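Local coordinates for alpha,alpha-trehalose-phosphate synthase (UDP-forming) (Burkholderia xenovorans, PDB 5V0T), which belongs to glycosyltransferase family 20 and has the two-domain GT-B architecture, here holding uridine-5'-diphosphate and 6-O-phosphono-alpha-D-glucopyranose, at residues 170-183 with 201-213. Numbering follows the deposited sequence.
Sequences SQVLLAVPPHRELV and RAFCDYIVNEANG
His179 and Tyr206 meet through a short hydrogen bond, 2.6 Å from ND1 to OH and nearly straight at 166°. The hydroxyl lies at the imidazole edge, in the ring plane, and the two rings touch rim to rim with planes 73° apart. Water 3 links Tyr206 OH to Arg180 NH2 and the carbonyl of Glu210. A second direct bond runs from Ser170 OG to Asp205 OD2 (2.8 Å), arriving from above the carboxylate plane. With OG set between its own backbone N and carbonyl carbon (chi1 65°), Ser170 turns its hydroxyl to the aspartate, while water 1 joins its amide to the same OD2. Water 2 gathers Ser170 OG, Gln171 NE2 and Glu210 OE2.

Between these polar ends the Tyr206 ring fits as a knob among Ser170, Leu173, His179 and Val183. Val183 CG2 makes a CH-pi contact over one face, 3.9 Å from the ring centroid, and Glu210 CB of its own segment lies over the opposite face. Leu173 crosses the tyrosine at about a right angle, its CD2 3.7 Å from Tyr206 CD2. The other Val183 branch, CG1, packs on Ile207 CD1 at 3.7 Å; Ile207 in turn rests on strand 223-227, and Leu173 on Phe98 of helix 79-98.

Largely through Tyr206, with the Ser170-Asp205 bond beside it, the connection between parallel strands 159-162 and 191-194 packs against the next helix, 197-209, in the Rossmann-like N-terminal half of the GT-B fold. Flanked on both faces and bonded at its hydroxyl, the ring would be expected to turn little.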
loop_
_atom_site.group_PDB
_atom_site.type_symbol
_atom_site.label_atom_id
_atom_site.label_comp_id
_atom_site.label_asym_id
_atom_site.label_seq_id
_atom_site.Cartn_x
_atom_site.Cartn_y
_atom_site.Cartn_z
ATOM N N SER A 170 2.613 -8.480 18.112
ATOM C CA SER A 170 2.317 -9.891 18.359
ATOM C C SER A 170 0.975 -10.080 19.068
ATOM O O SER A 170 0.234 -11.022 18.757
ATOM C CB SER A 170 3.447 -10.547 19.156
ATOM O OG SER A 170 3.563 -9.986 20.447
ATOM N N GLN A 171 0.637 -9.192 20.016
ATOM C CA GLN A 171 -0.619 -9.338 20.756
ATOM C C GLN A 171 -1.827 -9.191 19.848
ATOM O O GLN A 171 -2.887 -9.766 20.121
ATOM C CB GLN A 171 -0.715 -8.306 21.888
ATOM C CG GLN A 171 0.080 -8.660 23.121
ATOM C CD GLN A 171 -0.420 -9.962 23.746
ATOM O OE1 GLN A 171 -1.621 -10.151 23.928
ATOM N NE2 GLN A 171 0.494 -10.876 24.025
ATOM N N VAL A 172 -1.700 -8.379 18.806
ATOM C CA VAL A 172 -2.767 -8.193 17.832
ATOM C C VAL A 172 -2.834 -9.380 16.872
ATOM O O VAL A 172 -3.924 -9.838 16.509
ATOM C CB VAL A 172 -2.546 -6.856 17.094
ATOM C CG1 VAL A 172 -3.430 -6.752 15.864
ATOM C CG2 VAL A 172 -2.791 -5.670 18.057
ATOM N N LEU A 173 -1.678 -9.924 16.488
ATOM C CA LEU A 173 -1.647 -11.086 15.598
ATOM C C LEU A 173 -2.300 -12.312 16.248
ATOM O O LEU A 173 -2.876 -13.152 15.548
ATOM C CB LEU A 173 -0.205 -11.392 15.202
ATOM C CG LEU A 173 0.038 -12.593 14.269
ATOM C CD1 LEU A 173 -0.676 -12.379 12.931
ATOM C CD2 LEU A 173 1.526 -12.803 14.058
ATOM N N LEU A 174 -2.260 -12.408 17.580
ATOM C CA LEU A 174 -2.878 -13.536 18.280
ATOM C C LEU A 174 -4.373 -13.658 18.012
ATOM O O LEU A 174 -4.939 -14.734 18.236
ATOM C CB LEU A 174 -2.658 -13.428 19.787
ATOM C CG LEU A 174 -1.211 -13.510 20.273
ATOM C CD1 LEU A 174 -1.157 -13.381 21.808
ATOM C CD2 LEU A 174 -0.559 -14.784 19.793
ATOM N N ALA A 175 -5.025 -12.583 17.555
ATOM C CA ALA A 175 -6.439 -12.652 17.205
ATOM C C ALA A 175 -6.694 -13.511 15.971
ATOM O O ALA A 175 -7.821 -13.974 15.781
ATOM C CB ALA A 175 -7.004 -11.248 16.966
ATOM N N VAL A 176 -5.694 -13.705 15.119
ATOM C CA VAL A 176 -5.829 -14.577 13.951
ATOM C C VAL A 176 -5.664 -16.006 14.455
ATOM O O VAL A 176 -4.556 -16.378 14.857
ATOM C CB VAL A 176 -4.789 -14.237 12.869
ATOM C CG1 VAL A 176 -4.916 -15.167 11.668
ATOM C CG2 VAL A 176 -4.915 -12.779 12.431
ATOM N N PRO A 177 -6.710 -16.831 14.472
ATOM C CA PRO A 177 -6.610 -18.129 15.158
ATOM C C PRO A 177 -5.458 -18.975 14.631
ATOM O O PRO A 177 -4.698 -19.527 15.439
ATOM C CB PRO A 177 -7.987 -18.767 14.899
ATOM C CG PRO A 177 -8.903 -17.564 14.879
ATOM C CD PRO A 177 -8.099 -16.554 14.059
ATOM N N PRO A 178 -5.219 -19.061 13.283
ATOM C CA PRO A 178 -4.044 -19.831 12.826
ATOM C C PRO A 178 -2.737 -19.037 12.780
ATOM O O PRO A 178 -1.898 -19.289 11.910
ATOM C CB PRO A 178 -4.453 -20.287 11.418
ATOM C CG PRO A 178 -5.339 -19.206 10.934
ATOM C CD PRO A 178 -6.085 -18.694 12.139
ATOM N N HIS A 179 -2.534 -18.107 13.721
ATOM C CA HIS A 179 -1.315 -17.291 13.717
ATOM C C HIS A 179 -0.043 -18.148 13.706
ATOM O O HIS A 179 0.928 -17.818 13.017
ATOM C CB HIS A 179 -1.311 -16.333 14.927
ATOM C CG HIS A 179 -1.499 -17.013 16.252
ATOM N ND1 HIS A 179 -0.458 -17.581 16.956
ATOM C CD2 HIS A 179 -2.611 -17.216 17.001
ATOM C CE1 HIS A 179 -0.921 -18.115 18.074
ATOM N NE2 HIS A 179 -2.226 -17.909 18.123
ATOM N N ARG A 180 -0.036 -19.255 14.449
ATOM C CA ARG A 180 1.179 -20.061 14.545
ATOM C C ARG A 180 1.505 -20.737 13.219
ATOM O O ARG A 180 2.674 -20.798 12.822
ATOM C CB ARG A 180 1.043 -21.102 15.657
ATOM C CG ARG A 180 2.274 -21.998 15.816
ATOM C CD ARG A 180 2.130 -22.949 17.000
ATOM N NE ARG A 180 3.282 -23.838 17.137
ATOM C CZ ARG A 180 4.348 -23.582 17.894
ATOM N NH1 ARG A 180 5.343 -24.459 17.952
ATOM N NH2 ARG A 180 4.422 -22.453 18.592
ATOM N N GLU A 181 0.487 -21.250 12.522
ATOM C CA GLU A 181 0.713 -21.871 11.218
ATOM C C GLU A 181 1.192 -20.840 10.201
ATOM O O GLU A 181 2.031 -21.143 9.341
ATOM C CB GLU A 181 -0.569 -22.553 10.724
ATOM C CG GLU A 181 -0.971 -23.813 11.482
ATOM C CD GLU A 181 -1.466 -23.556 12.916
ATOM O OE1 GLU A 181 -1.933 -22.433 13.238
ATOM O OE2 GLU A 181 -1.374 -24.500 13.736
ATOM N N LEU A 182 0.660 -19.620 10.277
ATOM C CA LEU A 182 1.101 -18.557 9.378
ATOM C C LEU A 182 2.564 -18.214 9.616
ATOM O O LEU A 182 3.352 -18.108 8.668
ATOM C CB LEU A 182 0.226 -17.311 9.559
ATOM C CG LEU A 182 -1.192 -17.381 8.993
ATOM C CD1 LEU A 182 -2.027 -16.210 9.498
ATOM C CD2 LEU A 182 -1.122 -17.377 7.475
ATOM N N VAL A 183 2.950 -18.017 10.878
ATOM C CA VAL A 183 4.330 -17.609 11.130
ATOM C C VAL A 183 5.291 -18.749 10.823
ATOM O O VAL A 183 6.392 -18.527 10.313
ATOM C CB VAL A 183 4.497 -17.091 12.570
ATOM C CG1 VAL A 183 5.964 -16.767 12.843
ATOM C CG2 VAL A 183 3.629 -15.839 12.790
ATOM N N ARG A 201 10.300 -5.460 14.142
ATOM C CA ARG A 201 10.282 -5.659 15.588
ATOM C C ARG A 201 9.073 -6.494 16.016
ATOM O O ARG A 201 9.190 -7.366 16.886
ATOM C CB ARG A 201 10.288 -4.299 16.292
ATOM C CG ARG A 201 10.502 -4.357 17.802
ATOM C CD ARG A 201 10.817 -2.972 18.388
ATOM N NE ARG A 201 9.690 -2.042 18.278
ATOM C CZ ARG A 201 9.725 -0.903 17.589
ATOM N NH1 ARG A 201 10.833 -0.548 16.953
ATOM N NH2 ARG A 201 8.660 -0.114 17.542
ATOM N N ALA A 202 7.901 -6.234 15.416
ATOM C CA ALA A 202 6.703 -6.991 15.765
ATOM C C ALA A 202 6.854 -8.456 15.393
ATOM O O ALA A 202 6.468 -9.344 16.170
ATOM C CB ALA A 202 5.471 -6.390 15.081
ATOM N N PHE A 203 7.413 -8.729 14.210
ATOM C CA PHE A 203 7.701 -10.110 13.825
ATOM C C PHE A 203 8.623 -10.775 14.839
ATOM O O PHE A 203 8.343 -11.885 15.314
ATOM C CB PHE A 203 8.317 -10.156 12.421
ATOM C CG PHE A 203 8.808 -11.524 12.020
ATOM C CD1 PHE A 203 7.914 -12.503 11.611
ATOM C CD2 PHE A 203 10.166 -11.830 12.068
ATOM C CE1 PHE A 203 8.373 -13.779 11.244
ATOM C CE2 PHE A 203 10.637 -13.103 11.711
ATOM C CZ PHE A 203 9.740 -14.075 11.305
ATOM N N CYS A 204 9.728 -10.106 15.201
ATOM C CA CYS A 204 10.665 -10.709 16.148
ATOM C C CYS A 204 10.041 -10.888 17.523
ATOM O O CYS A 204 10.335 -11.873 18.214
ATOM C CB CYS A 204 11.934 -9.863 16.257
ATOM S SG CYS A 204 12.874 -9.791 14.720
ATOM N N ASP A 205 9.172 -9.960 17.924
ATOM C CA ASP A 205 8.471 -10.094 19.198
ATOM C C ASP A 205 7.623 -11.368 19.228
ATOM O O ASP A 205 7.601 -12.084 20.235
ATOM C CB ASP A 205 7.603 -8.855 19.432
ATOM C CG ASP A 205 7.084 -8.755 20.852
ATOM O OD1 ASP A 205 7.894 -8.875 21.794
ATOM O OD2 ASP A 205 5.870 -8.534 21.031
ATOM N N TYR A 206 6.920 -11.669 18.130
ATOM C CA TYR A 206 6.172 -12.923 18.066
ATOM C C TYR A 206 7.112 -14.123 18.136
ATOM O O TYR A 206 6.879 -15.068 18.903
ATOM C CB TYR A 206 5.321 -12.976 16.790
ATOM C CG TYR A 206 4.457 -14.230 16.720
ATOM C CD1 TYR A 206 4.985 -15.445 16.281
ATOM C CD2 TYR A 206 3.124 -14.201 17.110
ATOM C CE1 TYR A 206 4.215 -16.596 16.239
ATOM C CE2 TYR A 206 2.342 -15.344 17.054
ATOM C CZ TYR A 206 2.894 -16.541 16.614
ATOM O OH TYR A 206 2.130 -17.691 16.572
ATOM N N ILE A 207 8.179 -14.109 17.331
ATOM C CA ILE A 207 9.130 -15.227 17.315
ATOM C C ILE A 207 9.643 -15.522 18.723
ATOM O O ILE A 207 9.687 -16.684 19.165
ATOM C CB ILE A 207 10.293 -14.919 16.352
ATOM C CG1 ILE A 207 9.810 -14.887 14.890
ATOM C CG2 ILE A 207 11.436 -15.908 16.559
ATOM C CD1 ILE A 207 9.347 -16.231 14.359
ATOM N N VAL A 208 10.046 -14.475 19.451
ATOM C CA VAL A 208 10.661 -14.682 20.764
ATOM C C VAL A 208 9.615 -15.033 21.818
ATOM O O VAL A 208 9.813 -15.946 22.624
ATOM C CB VAL A 208 11.479 -13.438 21.166
ATOM C CG1 VAL A 208 11.903 -13.519 22.623
ATOM C CG2 VAL A 208 12.696 -13.287 20.253
ATOM N N ASN A 209 8.477 -14.338 21.814
ATOM C CA ASN A 209 7.531 -14.423 22.919
ATOM C C ASN A 209 6.344 -15.342 22.661
ATOM O O ASN A 209 5.686 -15.744 23.624
ATOM C CB ASN A 209 7.024 -13.026 23.275
ATOM C CG ASN A 209 8.092 -12.193 23.922
ATOM O OD1 ASN A 209 8.702 -12.622 24.891
ATOM N ND2 ASN A 209 8.357 -11.014 23.371
ATOM N N GLU A 210 6.060 -15.693 21.409
ATOM C CA GLU A 210 4.986 -16.628 21.104
ATOM C C GLU A 210 5.449 -17.907 20.413
ATOM O O GLU A 210 4.763 -18.920 20.523
ATOM C CB GLU A 210 3.909 -15.945 20.231
ATOM C CG GLU A 210 3.367 -14.658 20.831
ATOM C CD GLU A 210 2.696 -14.871 22.187
ATOM O OE1 GLU A 210 2.228 -15.999 22.462
ATOM O OE2 GLU A 210 2.636 -13.906 22.979
ATOM N N ALA A 211 6.584 -17.900 19.714
ATOM C CA ALA A 211 7.066 -19.093 19.017
ATOM C C ALA A 211 8.272 -19.735 19.688
ATOM O O ALA A 211 8.788 -20.737 19.178
ATOM C CB ALA A 211 7.411 -18.763 17.555
ATOM N N ASN A 212 8.739 -19.185 20.809
ATOM C CA ASN A 212 9.860 -19.757 21.561
ATOM C C ASN A 212 11.137 -19.804 20.719
ATOM O O ASN A 212 12.015 -20.635 20.940
ATOM C CB ASN A 212 9.500 -21.148 22.111
ATOM C CG ASN A 212 10.525 -21.674 23.100
ATOM O OD1 ASN A 212 10.770 -21.062 24.141
ATOM N ND2 ASN A 212 11.134 -22.813 22.774
ATOM N N GLY A 213 11.261 -18.896 19.750
ATOM C CA GLY A 213 12.422 -18.832 18.891
ATOM C C GLY A 213 13.377 -17.726 19.302
ATOM O O GLY A 213 13.290 -17.157 20.393
HETATM O O HOH W 1 4.662 -6.824 19.267
HETATM O O HOH W 2 2.763 -11.329 22.562
HETATM O O HOH W 3 3.328 -19.572 18.120
HETATM O O HOH W 4 6.942 -23.455 19.491
#